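Local coordinates for nitroreductase family protein (Lactobacillus plantarum, PDB 4QLY) that probably reduces the conjugated carbon-carbon double bond of enone fatty acids with NADH, using bound FMN, in a pathway that saturates polyunsaturated fatty acids, at residues Val25-Pro30 and Ala199-Leu204. Residues are numbered along the deposited sequence; the frame is centred on the assembly and turned at random.
With FMN (flavin mononucleotide), chain E.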
# COMPACT_ATOMS: atom_id res chain seq x y z
N VAL A 25 -5.36 -15.71 -4.97
CA VAL A 25 -5.49 -16.86 -5.86
C VAL A 25 -4.11 -17.25 -6.37
O VAL A 25 -3.36 -16.38 -6.83
CB VAL A 25 -6.43 -16.56 -7.04
CG1 VAL A 25 -6.38 -17.67 -8.06
CG2 VAL A 25 -7.85 -16.33 -6.52
N ARG A 26 -3.76 -18.52 -6.27
CA ARG A 26 -2.38 -18.91 -6.57
C ARG A 26 -2.30 -19.94 -7.69
O ARG A 26 -1.22 -20.33 -8.12
CB ARG A 26 -1.70 -19.44 -5.31
CG ARG A 26 -1.57 -18.42 -4.18
CD ARG A 26 -0.81 -18.99 -2.98
NE ARG A 26 -0.56 -17.96 -1.97
CZ ARG A 26 -1.40 -17.65 -0.98
NH1 ARG A 26 -2.54 -18.30 -0.85
NH2 ARG A 26 -1.09 -16.68 -0.12
N GLN A 27 -3.46 -20.36 -8.16
CA GLN A 27 -3.56 -21.29 -9.27
C GLN A 27 -4.46 -20.69 -10.32
O GLN A 27 -5.65 -20.53 -10.09
CB GLN A 27 -4.09 -22.65 -8.81
CG GLN A 27 -3.11 -23.44 -7.96
CD GLN A 27 -1.85 -23.82 -8.74
OE1 GLN A 27 -1.81 -23.73 -9.97
NE2 GLN A 27 -0.82 -24.26 -8.02
N PHE A 28 -3.87 -20.34 -11.46
CA PHE A 28 -4.61 -19.70 -12.53
C PHE A 28 -4.81 -20.66 -13.71
O PHE A 28 -4.08 -21.63 -13.85
CB PHE A 28 -3.88 -18.42 -12.99
CG PHE A 28 -3.60 -17.45 -11.88
CD1 PHE A 28 -4.61 -16.63 -11.39
CD2 PHE A 28 -2.35 -17.39 -11.30
CE1 PHE A 28 -4.37 -15.74 -10.34
CE2 PHE A 28 -2.10 -16.51 -10.24
CZ PHE A 28 -3.12 -15.68 -9.77
N ASP A 29 -5.83 -20.39 -14.51
CA ASP A 29 -6.07 -21.10 -15.77
C ASP A 29 -4.94 -20.79 -16.75
O ASP A 29 -4.87 -19.68 -17.27
CB ASP A 29 -7.42 -20.70 -16.36
CG ASP A 29 -7.80 -21.53 -17.58
OD1 ASP A 29 -6.89 -22.13 -18.18
OD2 ASP A 29 -9.00 -21.58 -17.92
N PRO A 30 -4.09 -21.79 -17.03
CA PRO A 30 -2.88 -21.61 -17.85
C PRO A 30 -3.21 -21.30 -19.31
O PRO A 30 -2.32 -20.94 -20.08
CB PRO A 30 -2.17 -22.96 -17.74
CG PRO A 30 -2.87 -23.70 -16.60
CD PRO A 30 -4.27 -23.19 -16.62
N ALA A 199 -8.99 -17.41 -12.00
CA ALA A 199 -8.84 -18.41 -10.94
C ALA A 199 -9.16 -19.82 -11.45
O ALA A 199 -10.23 -20.05 -12.00
CB ALA A 199 -9.73 -18.06 -9.76
N ALA A 200 -8.24 -20.75 -11.28
CA ALA A 200 -8.53 -22.16 -11.57
C ALA A 200 -8.69 -23.01 -10.31
O ALA A 200 -9.05 -24.18 -10.38
CB ALA A 200 -7.47 -22.76 -12.45
N GLN A 201 -8.39 -22.43 -9.14
CA GLN A 201 -8.53 -23.18 -7.89
C GLN A 201 -8.97 -22.27 -6.76
O GLN A 201 -8.57 -21.10 -6.69
CB GLN A 201 -7.21 -23.88 -7.52
CG GLN A 201 -7.28 -24.75 -6.27
CD GLN A 201 -5.97 -25.47 -5.96
OE1 GLN A 201 -5.46 -26.25 -6.77
NE2 GLN A 201 -5.43 -25.23 -4.76
N GLU A 202 -9.82 -22.81 -5.89
CA GLU A 202 -10.30 -22.10 -4.72
C GLU A 202 -9.11 -21.62 -3.89
O GLU A 202 -8.22 -22.41 -3.57
CB GLU A 202 -11.21 -23.00 -3.89
CG GLU A 202 -12.00 -22.28 -2.81
CD GLU A 202 -13.24 -21.60 -3.36
OE1 GLU A 202 -13.41 -21.55 -4.60
OE2 GLU A 202 -14.05 -21.11 -2.54
N PRO A 203 -9.08 -20.33 -3.56
CA PRO A 203 -7.96 -19.80 -2.78
C PRO A 203 -7.99 -20.30 -1.33
O PRO A 203 -9.07 -20.53 -0.78
CB PRO A 203 -8.15 -18.29 -2.85
CG PRO A 203 -9.62 -18.10 -3.09
CD PRO A 203 -10.08 -19.29 -3.88
N LEU A 204 -6.81 -20.49 -0.74
CA LEU A 204 -6.69 -20.84 0.67
C LEU A 204 -7.45 -19.83 1.53
O LEU A 204 -7.29 -18.61 1.36
CB LEU A 204 -5.22 -20.89 1.11
CG LEU A 204 -4.37 -22.12 0.78
CD1 LEU A 204 -4.30 -22.40 -0.71
CD2 LEU A 204 -2.96 -21.98 1.36
N1 FMN E . 1.65 -15.18 -0.93
C2 FMN E . 2.48 -16.20 -1.37
O2 FMN E . 2.00 -17.30 -1.62
N3 FMN E . 3.83 -16.01 -1.54
C4 FMN E . 4.38 -14.78 -1.28
O4 FMN E . 5.60 -14.59 -1.44
C4A FMN E . 3.55 -13.75 -0.83
N5 FMN E . 4.10 -12.51 -0.57
C5A FMN E . 3.29 -11.48 -0.15
C6 FMN E . 3.88 -10.25 0.07
C7 FMN E . 3.11 -9.18 0.49
C7M FMN E . 3.77 -7.86 0.75
C8 FMN E . 1.75 -9.34 0.67
C8M FMN E . 0.94 -8.15 1.13
C9 FMN E . 1.15 -10.58 0.44
C9A FMN E . 1.92 -11.67 0.02
N10 FMN E . 1.36 -12.93 -0.23
C10 FMN E . 2.19 -13.95 -0.66
C1' FMN E . -0.11 -13.22 -0.06
C2' FMN E . -0.46 -13.41 1.45
O2' FMN E . -0.05 -14.66 1.97
C3' FMN E . -1.96 -13.30 1.74
O3' FMN E . -2.36 -12.00 1.37
C4' FMN E . -2.36 -13.49 3.22
O4' FMN E . -2.15 -14.81 3.66
C5' FMN E . -3.83 -13.16 3.37
O5' FMN E . -4.55 -14.02 2.50
P FMN E . -5.56 -13.45 1.40
O1P FMN E . -6.08 -14.60 0.57
O2P FMN E . -6.71 -12.69 2.01
O3P FMN E . -4.77 -12.53 0.46
O HOH W 1 -5.09 -17.12 0.70
O HOH W 2 -4.71 -19.50 -2.48
O HOH W 3 -5.55 -20.84 -5.72
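Phe28 and Ala199 form a single backbone bridge where their two loops meet, and beside it Gln27 O accepts a 2.9 Å hydrogen bond from Ala200 N and a weak, longer one from Gln201 N. The first bond is nearly straight at its hydrogen (163°), although the donor sits tilted from the carbonyl plane. Next to it, the methyl of Ala200 rests against the backbone at Phe28 C and Asp29 N.

On one flank the two glutamines lie side by side and point the same way, with CB of Gln27 3.6 Å from CB of Gln201. Gln27 CG, set anti to its own carbonyl carbon (chi1 -71°), lies alongside the Gln201 amide, 3.9 Å from Gln201 OE1; beyond it the Gln27 chain bends, whereas Gln201 runs on extended. The amide planes are 31° apart. Val25, buried, uses both branches: CG1 meets Ala199 CB at 3.8 Å, and CG2 reaches Pro203 CB.

In this nitroreductase-family FMN fold, the contact joins the loop between helices 15-20 and 36-46 to the loop that follows strand 188-197, and it illustrates how waters can tie a cofactor-binding arginine to a neighbouring loop. Arg26 stretches out from CG to NE toward the flavin, giving NE to FMN O2 at 2.7 Å and NH2 to FMN N1 at 3.2 Å, the latter in the guanidinium plane. Such a cation beside N1 and O2 would probably stabilise negative charge on the reduced flavin. NH1 turns instead to two waters: one is bound by Leu204 N, and the other donates to both Leu204 O and phosphate oxygen O1P of FMN. A third water accepts from Arg26 N at 3.0 Å and donates to Gln201 O, bridging the two backbones, while Gln83 of helix 81-86 touches the arginine side chain.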